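Local coordinates for protein probable chitinase A (Chromobacterium violaceum, PDB 4TX8) that probably cleaves internal glycosidic bonds of chitin, as a family 18 endochitinase with a calcium-binding catalytic domain and a separate carbohydrate-binding module, at residues A[289-303]-A[310-323]. Residues are numbered along the deposited sequence; the frame is centred on the assembly and turned at random.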
ATOM      1  N   ILE A 289       4.494  -0.540   8.984  1.00 24.91           N
ATOM      2  CA  ILE A 289       4.260   0.769   8.401  1.00 22.63           C
ATOM      3  C   ILE A 289       5.016   0.855   7.085  1.00 24.76           C
ATOM      4  O   ILE A 289       6.214   0.584   7.023  1.00 23.98           O
ATOM      5  CB  ILE A 289       4.680   1.926   9.336  1.00 26.32           C
ATOM      6  CG1 ILE A 289       4.530   3.264   8.606  1.00 22.21           C
ATOM      7  CG2 ILE A 289       6.107   1.737   9.850  1.00 25.23           C
ATOM      8  CD1 ILE A 289       4.766   4.474   9.477  1.00 22.60           C
ATOM      9  N   HIS A 290       4.297   1.190   6.021  1.00 25.14           N
ATOM     10  CA  HIS A 290       4.922   1.400   4.726  1.00 24.19           C
ATOM     11  C   HIS A 290       4.624   2.810   4.247  1.00 25.89           C
ATOM     12  O   HIS A 290       3.582   3.079   3.643  1.00 24.47           O
ATOM     13  CB  HIS A 290       4.454   0.357   3.709  1.00 18.36           C
ATOM     14  CG  HIS A 290       3.047  -0.111   3.917  1.00 19.11           C
ATOM     15  ND1 HIS A 290       1.968   0.744   3.912  1.00 21.31           N
ATOM     16  CD2 HIS A 290       2.544  -1.352   4.123  1.00 20.16           C
ATOM     17  CE1 HIS A 290       0.858   0.052   4.111  1.00 22.38           C
ATOM     18  NE2 HIS A 290       1.180  -1.222   4.240  1.00 22.65           N
ATOM     19  N   VAL A 291       5.549   3.712   4.552  1.00 23.37           N
ATOM     20  CA  VAL A 291       5.426   5.111   4.183  1.00 22.93           C
ATOM     21  C   VAL A 291       5.359   5.246   2.663  1.00 23.29           C
ATOM     22  O   VAL A 291       6.022   4.514   1.929  1.00 23.45           O
ATOM     23  CB  VAL A 291       6.599   5.936   4.764  1.00 25.72           C
ATOM     24  CG1 VAL A 291       6.782   7.252   4.025  1.00 25.82           C
ATOM     25  CG2 VAL A 291       6.378   6.180   6.248  1.00 21.77           C
ATOM     26  N   GLN A 292       4.520   6.160   2.196  1.00 19.60           N
ATOM     27  CA  GLN A 292       4.410   6.434   0.774  1.00 23.09           C
ATOM     28  C   GLN A 292       5.533   7.373   0.345  1.00 24.21           C
ATOM     29  O   GLN A 292       5.540   8.553   0.684  1.00 25.27           O
ATOM     30  CB  GLN A 292       3.032   7.023   0.450  1.00 22.22           C
ATOM     31  CG  GLN A 292       1.882   6.053   0.746  1.00 25.91           C
ATOM     32  CD  GLN A 292       0.511   6.713   0.749  1.00 33.81           C
ATOM     33  OE1 GLN A 292       0.388   7.924   0.591  1.00 48.17           O
ATOM     34  NE2 GLN A 292      -0.530   5.908   0.923  1.00 29.24           N
ATOM     35  N   TYR A 293       6.497   6.834  -0.388  1.00 21.13           N
ATOM     36  CA  TYR A 293       7.600   7.645  -0.880  1.00 24.20           C
ATOM     37  C   TYR A 293       7.306   8.137  -2.290  1.00 25.52           C
ATOM     38  O   TYR A 293       8.128   7.992  -3.197  1.00 30.16           O
ATOM     39  CB  TYR A 293       8.907   6.855  -0.834  1.00 20.90           C
ATOM     40  CG  TYR A 293       9.286   6.451   0.570  1.00 23.46           C
ATOM     41  CD1 TYR A 293       9.912   7.348   1.424  1.00 23.58           C
ATOM     42  CD2 TYR A 293       9.005   5.177   1.048  1.00 23.67           C
ATOM     43  CE1 TYR A 293      10.252   6.986   2.718  1.00 22.49           C
ATOM     44  CE2 TYR A 293       9.342   4.808   2.336  1.00 24.50           C
ATOM     45  CZ  TYR A 293       9.966   5.714   3.166  1.00 23.99           C
ATOM     46  OH  TYR A 293      10.301   5.342   4.449  1.00 27.34           O
ATOM     47  N   TYR A 294       6.122   8.712  -2.472  1.00 20.99           N
ATOM     48  CA  TYR A 294       5.764   9.304  -3.756  1.00 24.32           C
ATOM     49  C   TYR A 294       4.845  10.504  -3.584  1.00 24.82           C
ATOM     50  O   TYR A 294       4.251  10.697  -2.520  1.00 23.08           O
ATOM     51  CB  TYR A 294       5.111   8.269  -4.684  1.00 21.22           C
ATOM     52  CG  TYR A 294       4.079   7.350  -4.051  1.00 23.71           C
ATOM     53  CD1 TYR A 294       4.470   6.204  -3.366  1.00 23.23           C
ATOM     54  CD2 TYR A 294       2.715   7.605  -4.172  1.00 23.04           C
ATOM     55  CE1 TYR A 294       3.541   5.353  -2.800  1.00 22.98           C
ATOM     56  CE2 TYR A 294       1.775   6.754  -3.611  1.00 20.55           C
ATOM     57  CZ  TYR A 294       2.198   5.632  -2.925  1.00 24.54           C
ATOM     58  OH  TYR A 294       1.281   4.777  -2.361  1.00 23.35           O
ATOM     59  N   ASN A 295       4.755  11.307  -4.644  1.00 22.76           N
ATOM     60  CA  ASN A 295       3.908  12.496  -4.692  1.00 23.94           C
ATOM     61  C   ASN A 295       4.322  13.605  -3.728  1.00 25.42           C
ATOM     62  O   ASN A 295       3.594  14.575  -3.569  1.00 26.40           O
ATOM     63  CB  ASN A 295       2.442  12.130  -4.415  1.00 23.66           C
ATOM     64  CG  ASN A 295       1.795  11.380  -5.557  1.00 26.45           C
ATOM     65  OD1 ASN A 295       2.312  11.350  -6.674  1.00 28.65           O
ATOM     66  ND2 ASN A 295       0.643  10.779  -5.286  1.00 22.03           N
ATOM     67  N   ASN A 296       5.472  13.484  -3.076  1.00 23.75           N
ATOM     68  CA  ASN A 296       5.859  14.512  -2.111  1.00 25.07           C
ATOM     69  C   ASN A 296       7.316  14.966  -2.216  1.00 25.32           C
ATOM     70  O   ASN A 296       7.883  15.490  -1.258  1.00 25.55           O
ATOM     71  CB  ASN A 296       5.565  14.027  -0.690  1.00 26.05           C
ATOM     72  CG  ASN A 296       4.078  14.010  -0.379  1.00 27.73           C
ATOM     73  OD1 ASN A 296       3.495  15.034  -0.028  1.00 33.34           O
ATOM     74  ND2 ASN A 296       3.454  12.848  -0.527  1.00 23.42           N
ATOM     75  N   GLY A 297       7.907  14.785  -3.390  1.00 23.92           N
ATOM     76  CA  GLY A 297       9.265  15.234  -3.628  1.00 25.90           C
ATOM     77  C   GLY A 297      10.281  14.457  -2.812  1.00 28.44           C
ATOM     78  O   GLY A 297       9.981  13.377  -2.297  1.00 25.45           O
ATOM     79  N   GLY A 298      11.480  15.021  -2.687  1.00 27.39           N
ATOM     80  CA  GLY A 298      12.588  14.358  -2.026  1.00 27.05           C
ATOM     81  C   GLY A 298      12.459  14.289  -0.520  1.00 30.08           C
ATOM     82  O   GLY A 298      11.493  14.782   0.060  1.00 33.68           O
ATOM     83  N   LEU A 299      13.456  13.685   0.116  1.00 28.67           N
ATOM     84  CA  LEU A 299      13.407  13.421   1.547  1.00 29.89           C
ATOM     85  C   LEU A 299      14.699  13.826   2.245  1.00 29.49           C
ATOM     86  O   LEU A 299      15.783  13.403   1.848  1.00 28.75           O
ATOM     87  CB  LEU A 299      13.131  11.939   1.792  1.00 31.32           C
ATOM     88  CG  LEU A 299      13.083  11.476   3.247  1.00 31.96           C
ATOM     89  CD1 LEU A 299      11.900  12.103   3.960  1.00 31.90           C
ATOM     90  CD2 LEU A 299      13.014   9.961   3.313  1.00 26.27           C
ATOM     91  N   TYR A 300      14.582  14.641   3.289  1.00 27.86           N
ATOM     92  CA  TYR A 300      15.755  15.054   4.053  1.00 32.83           C
ATOM     93  C   TYR A 300      16.004  14.080   5.202  1.00 33.44           C
ATOM     94  O   TYR A 300      15.181  13.948   6.111  1.00 30.60           O
ATOM     95  CB  TYR A 300      15.586  16.481   4.584  1.00 27.22           C
ATOM     96  CG  TYR A 300      16.850  17.082   5.178  1.00 28.50           C
ATOM     97  CD1 TYR A 300      17.280  16.736   6.457  1.00 28.92           C
ATOM     98  CD2 TYR A 300      17.608  17.999   4.463  1.00 29.45           C
ATOM     99  CE1 TYR A 300      18.430  17.283   7.003  1.00 30.24           C
ATOM    100  CE2 TYR A 300      18.764  18.553   5.002  1.00 35.22           C
ATOM    101  CZ  TYR A 300      19.167  18.189   6.273  1.00 35.50           C
ATOM    102  OH  TYR A 300      20.309  18.733   6.820  1.00 37.06           O
ATOM    103  N   THR A 301      17.144  13.400   5.152  1.00 30.01           N
ATOM    104  CA  THR A 301      17.507  12.419   6.169  1.00 30.73           C
ATOM    105  C   THR A 301      18.827  12.808   6.828  1.00 34.04           C
ATOM    106  O   THR A 301      19.554  13.655   6.308  1.00 35.10           O
ATOM    107  CB  THR A 301      17.637  11.003   5.568  1.00 29.99           C
ATOM    108  OG1 THR A 301      18.895  10.882   4.893  1.00 28.92           O
ATOM    109  CG2 THR A 301      16.498  10.724   4.598  1.00 25.51           C
ATOM    110  N   PRO A 302      19.143  12.198   7.982  1.00 34.16           N
ATOM    111  CA  PRO A 302      20.451  12.484   8.582  1.00 36.67           C
ATOM    112  C   PRO A 302      21.610  11.730   7.929  1.00 36.39           C
ATOM    113  O   PRO A 302      22.722  11.783   8.445  1.00 38.18           O
ATOM    114  CB  PRO A 302      20.273  12.033  10.036  1.00 35.57           C
ATOM    115  CG  PRO A 302      19.201  11.010   9.989  1.00 35.38           C
ATOM    116  CD  PRO A 302      18.266  11.444   8.897  1.00 31.40           C
ATOM    117  N   TYR A 303      21.369  11.055   6.809  1.00 37.04           N
ATOM    118  CA  TYR A 303      22.392  10.182   6.241  1.00 39.64           C
ATOM    119  C   TYR A 303      23.072  10.771   5.009  1.00 41.92           C
ATOM    120  O   TYR A 303      23.910  10.122   4.385  1.00 42.44           O
ATOM    121  CB  TYR A 303      21.781   8.821   5.915  1.00 38.77           C
ATOM    122  CG  TYR A 303      20.887   8.322   7.026  1.00 41.74           C
ATOM    123  CD1 TYR A 303      21.398   8.075   8.295  1.00 38.65           C
ATOM    124  CD2 TYR A 303      19.531   8.119   6.813  1.00 36.71           C
ATOM    125  CE1 TYR A 303      20.583   7.631   9.318  1.00 40.92           C
ATOM    126  CE2 TYR A 303      18.709   7.673   7.829  1.00 37.92           C
ATOM    127  CZ  TYR A 303      19.238   7.430   9.078  1.00 41.97           C
ATOM    128  OH  TYR A 303      18.417   6.987  10.087  1.00 45.31           O
ATOM    129  N   GLU A 310      13.859  11.851  -5.035  1.00 34.44           N
ATOM    130  CA  GLU A 310      12.645  11.083  -5.245  1.00 35.43           C
ATOM    131  C   GLU A 310      12.862  10.064  -6.360  1.00 34.29           C
ATOM    132  O   GLU A 310      13.383  10.396  -7.424  1.00 34.66           O
ATOM    133  CB  GLU A 310      11.482  12.017  -5.583  1.00 35.72           C
ATOM    134  CG  GLU A 310      10.116  11.433  -5.304  1.00 38.20           C
ATOM    135  CD  GLU A 310       8.990  12.383  -5.664  1.00 36.84           C
ATOM    136  OE1 GLU A 310       9.251  13.392  -6.354  1.00 40.44           O
ATOM    137  OE2 GLU A 310       7.842  12.120  -5.254  1.00 35.95           O
ATOM    138  N   GLY A 311      12.475   8.819  -6.107  1.00 32.95           N
ATOM    139  CA  GLY A 311      12.639   7.762  -7.088  1.00 34.95           C
ATOM    140  C   GLY A 311      13.962   7.034  -6.965  1.00 36.51           C
ATOM    141  O   GLY A 311      14.260   6.139  -7.755  1.00 40.80           O
ATOM    142  N   SER A 312      14.764   7.415  -5.977  1.00 32.71           N
ATOM    143  CA  SER A 312      16.042   6.744  -5.757  1.00 31.92           C
ATOM    144  C   SER A 312      15.924   5.654  -4.697  1.00 32.28           C
ATOM    145  O   SER A 312      15.070   5.712  -3.811  1.00 31.63           O
ATOM    146  CB  SER A 312      17.128   7.746  -5.349  1.00 29.84           C
ATOM    147  OG  SER A 312      16.989   8.128  -3.992  1.00 32.33           O
ATOM    148  N   ALA A 313      16.786   4.651  -4.819  1.00 31.79           N
ATOM    149  CA  ALA A 313      16.937   3.603  -3.825  1.00 36.43           C
ATOM    150  C   ALA A 313      17.393   4.188  -2.499  1.00 33.39           C
ATOM    151  O   ALA A 313      16.945   3.756  -1.440  1.00 32.06           O
ATOM    152  CB  ALA A 313      17.924   2.561  -4.308  1.00 26.03           C
ATOM    153  N   ASP A 314      18.292   5.166  -2.565  1.00 31.73           N
ATOM    154  CA  ASP A 314      18.779   5.848  -1.371  1.00 29.13           C
ATOM    155  C   ASP A 314      17.632   6.400  -0.520  1.00 29.06           C
ATOM    156  O   ASP A 314      17.639   6.257   0.710  1.00 32.60           O
ATOM    157  CB  ASP A 314      19.729   6.986  -1.750  1.00 28.98           C
ATOM    158  CG  ASP A 314      21.169   6.522  -1.949  1.00 35.71           C
ATOM    159  OD1 ASP A 314      21.529   5.412  -1.495  1.00 35.91           O
ATOM    160  OD2 ASP A 314      21.946   7.294  -2.553  1.00 37.73           O
ATOM    161  N   MET A 315      16.648   7.020  -1.170  1.00 25.67           N
ATOM    162  CA  MET A 315      15.506   7.574  -0.446  1.00 29.07           C
ATOM    163  C   MET A 315      14.710   6.471   0.234  1.00 25.80           C
ATOM    164  O   MET A 315      14.264   6.618   1.369  1.00 27.39           O
ATOM    165  CB  MET A 315      14.605   8.379  -1.389  1.00 27.18           C
ATOM    166  CG  MET A 315      13.334   8.937  -0.748  1.00 29.47           C
ATOM    167  SD  MET A 315      12.443  10.127  -1.745  1.00 40.03           S
ATOM    168  CE  MET A 315      10.994  10.406  -0.760  1.00 44.71           C
ATOM    169  N   LEU A 316      14.546   5.357  -0.464  1.00 25.40           N
ATOM    170  CA  LEU A 316      13.841   4.218   0.104  1.00 26.71           C
ATOM    171  C   LEU A 316      14.618   3.652   1.289  1.00 28.67           C
ATOM    172  O   LEU A 316      14.047   3.354   2.337  1.00 27.34           O
ATOM    173  CB  LEU A 316      13.620   3.133  -0.949  1.00 23.13           C
ATOM    174  CG  LEU A 316      12.846   3.555  -2.198  1.00 26.07           C
ATOM    175  CD1 LEU A 316      12.679   2.369  -3.131  1.00 27.33           C
ATOM    176  CD2 LEU A 316      11.494   4.151  -1.828  1.00 21.47           C
ATOM    177  N   VAL A 317      15.928   3.516   1.120  1.00 26.32           N
ATOM    178  CA  VAL A 317      16.780   3.006   2.186  1.00 26.48           C
ATOM    179  C   VAL A 317      16.817   3.999   3.344  1.00 31.12           C
ATOM    180  O   VAL A 317      16.690   3.615   4.509  1.00 33.17           O
ATOM    181  CB  VAL A 317      18.212   2.729   1.685  1.00 26.94           C
ATOM    182  CG1 VAL A 317      19.116   2.307   2.839  1.00 24.67           C
ATOM    183  CG2 VAL A 317      18.194   1.657   0.605  1.00 24.79           C
ATOM    184  N   GLY A 318      16.976   5.278   3.012  1.00 30.59           N
ATOM    185  CA  GLY A 318      17.049   6.333   4.007  1.00 30.53           C
ATOM    186  C   GLY A 318      15.778   6.484   4.823  1.00 31.47           C
ATOM    187  O   GLY A 318      15.830   6.587   6.048  1.00 30.60           O
ATOM    188  N   GLY A 319      14.635   6.501   4.142  1.00 27.60           N
ATOM    189  CA  GLY A 319      13.351   6.589   4.814  1.00 25.04           C
ATOM    190  C   GLY A 319      13.157   5.423   5.767  1.00 28.17           C
ATOM    191  O   GLY A 319      12.667   5.589   6.886  1.00 27.40           O
ATOM    192  N   SER A 320      13.563   4.239   5.323  1.00 27.65           N
ATOM    193  CA  SER A 320      13.428   3.039   6.134  1.00 29.51           C
ATOM    194  C   SER A 320      14.384   3.056   7.326  1.00 31.78           C
ATOM    195  O   SER A 320      14.020   2.627   8.420  1.00 31.45           O
ATOM    196  CB  SER A 320      13.658   1.795   5.274  1.00 28.45           C
ATOM    197  OG  SER A 320      12.730   1.754   4.200  1.00 25.88           O
ATOM    198  N   LYS A 321      15.599   3.557   7.120  1.00 29.32           N
ATOM    199  CA  LYS A 321      16.563   3.683   8.212  1.00 32.25           C
ATOM    200  C   LYS A 321      16.034   4.583   9.319  1.00 32.03           C
ATOM    201  O   LYS A 321      16.150   4.253  10.495  1.00 33.46           O
ATOM    202  CB  LYS A 321      17.901   4.228   7.710  1.00 34.62           C
ATOM    203  CG  LYS A 321      18.810   3.183   7.099  1.00 38.89           C
ATOM    204  CD  LYS A 321      20.117   3.803   6.638  1.00 45.31           C
ATOM    205  CE  LYS A 321      20.882   4.405   7.803  1.00 50.70           C
ATOM    206  NZ  LYS A 321      22.176   4.990   7.363  1.00 54.28           N
ATOM    207  N   MET A 322      15.451   5.715   8.941  1.00 26.48           N
ATOM    208  CA  MET A 322      14.924   6.656   9.925  1.00 29.18           C
ATOM    209  C   MET A 322      13.878   6.000  10.823  1.00 30.91           C
ATOM    210  O   MET A 322      13.850   6.237  12.031  1.00 32.46           O
ATOM    211  CB  MET A 322      14.334   7.884   9.231  1.00 28.23           C
ATOM    212  CG  MET A 322      15.380   8.764   8.562  1.00 29.58           C
ATOM    213  SD  MET A 322      14.686  10.241   7.806  1.00 27.89           S
ATOM    214  CE  MET A 322      14.043  11.093   9.248  1.00 24.62           C
ATOM    215  N   LEU A 323      13.035   5.157  10.235  1.00 29.25           N
ATOM    216  CA  LEU A 323      11.985   4.484  10.996  1.00 30.26           C
ATOM    217  C   LEU A 323      12.546   3.395  11.905  1.00 31.00           C
ATOM    218  O   LEU A 323      11.977   3.104  12.956  1.00 33.68           O
ATOM    219  CB  LEU A 323      10.939   3.893  10.051  1.00 25.71           C
ATOM    220  CG  LEU A 323       9.959   4.913   9.467  1.00 29.45           C
ATOM    221  CD1 LEU A 323       9.145   4.301   8.343  1.00 27.01           C
ATOM    222  CD2 LEU A 323       9.045   5.446  10.560  1.00 27.25           C
TER
HETATM  223  O   HOH W   1      10.243   2.792   4.791  1.00 21.10           O
HETATM  224  O   HOH W   2       7.624  11.670  -2.578  1.00 25.10           O
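Strand 288-292 of the GH18 TIM barrel runs out into a loop whose backbone comes back over helix 313-325, with G298 CA and E310 CA 4.6 Å apart and T301 CA 6.5 Å from G318 CA. This is a β-strand-to-helix connection of the barrel, the intervening loop packed against the helix that follows. Y293 fills the junction: V291 CG1 sits over the rim of one ring face, M315 CE meets the edge, and Y293 CE1 lies 3.8 Å from G319 CA, where the helix has no side chain. Water 1 joins Y293 OH to S320 OG, whose hydroxyl donates to L316 O. M315, extended from a CG anti to the backbone N (chi1 177°), brings its methyl against L299 CB, while L299 CD2 rests on G319. Ahead of the helix, E310 extends to N295-G297, its OE2 hydrogen-bonded to S358 OG; water 2 donates to E310 OE2 and G297 O and accepts from N296 N. M322 SD packs on T301 CG2 and P302 CD, and T301 OG1 accepts from Y303 N, an ST turn. The Y303 ring lies between P302 CG and K321: CE sits over its centre and NZ, hydrogen-bonded to K383 O, makes a cation-pi contact 3.6 Å from the ring centroid.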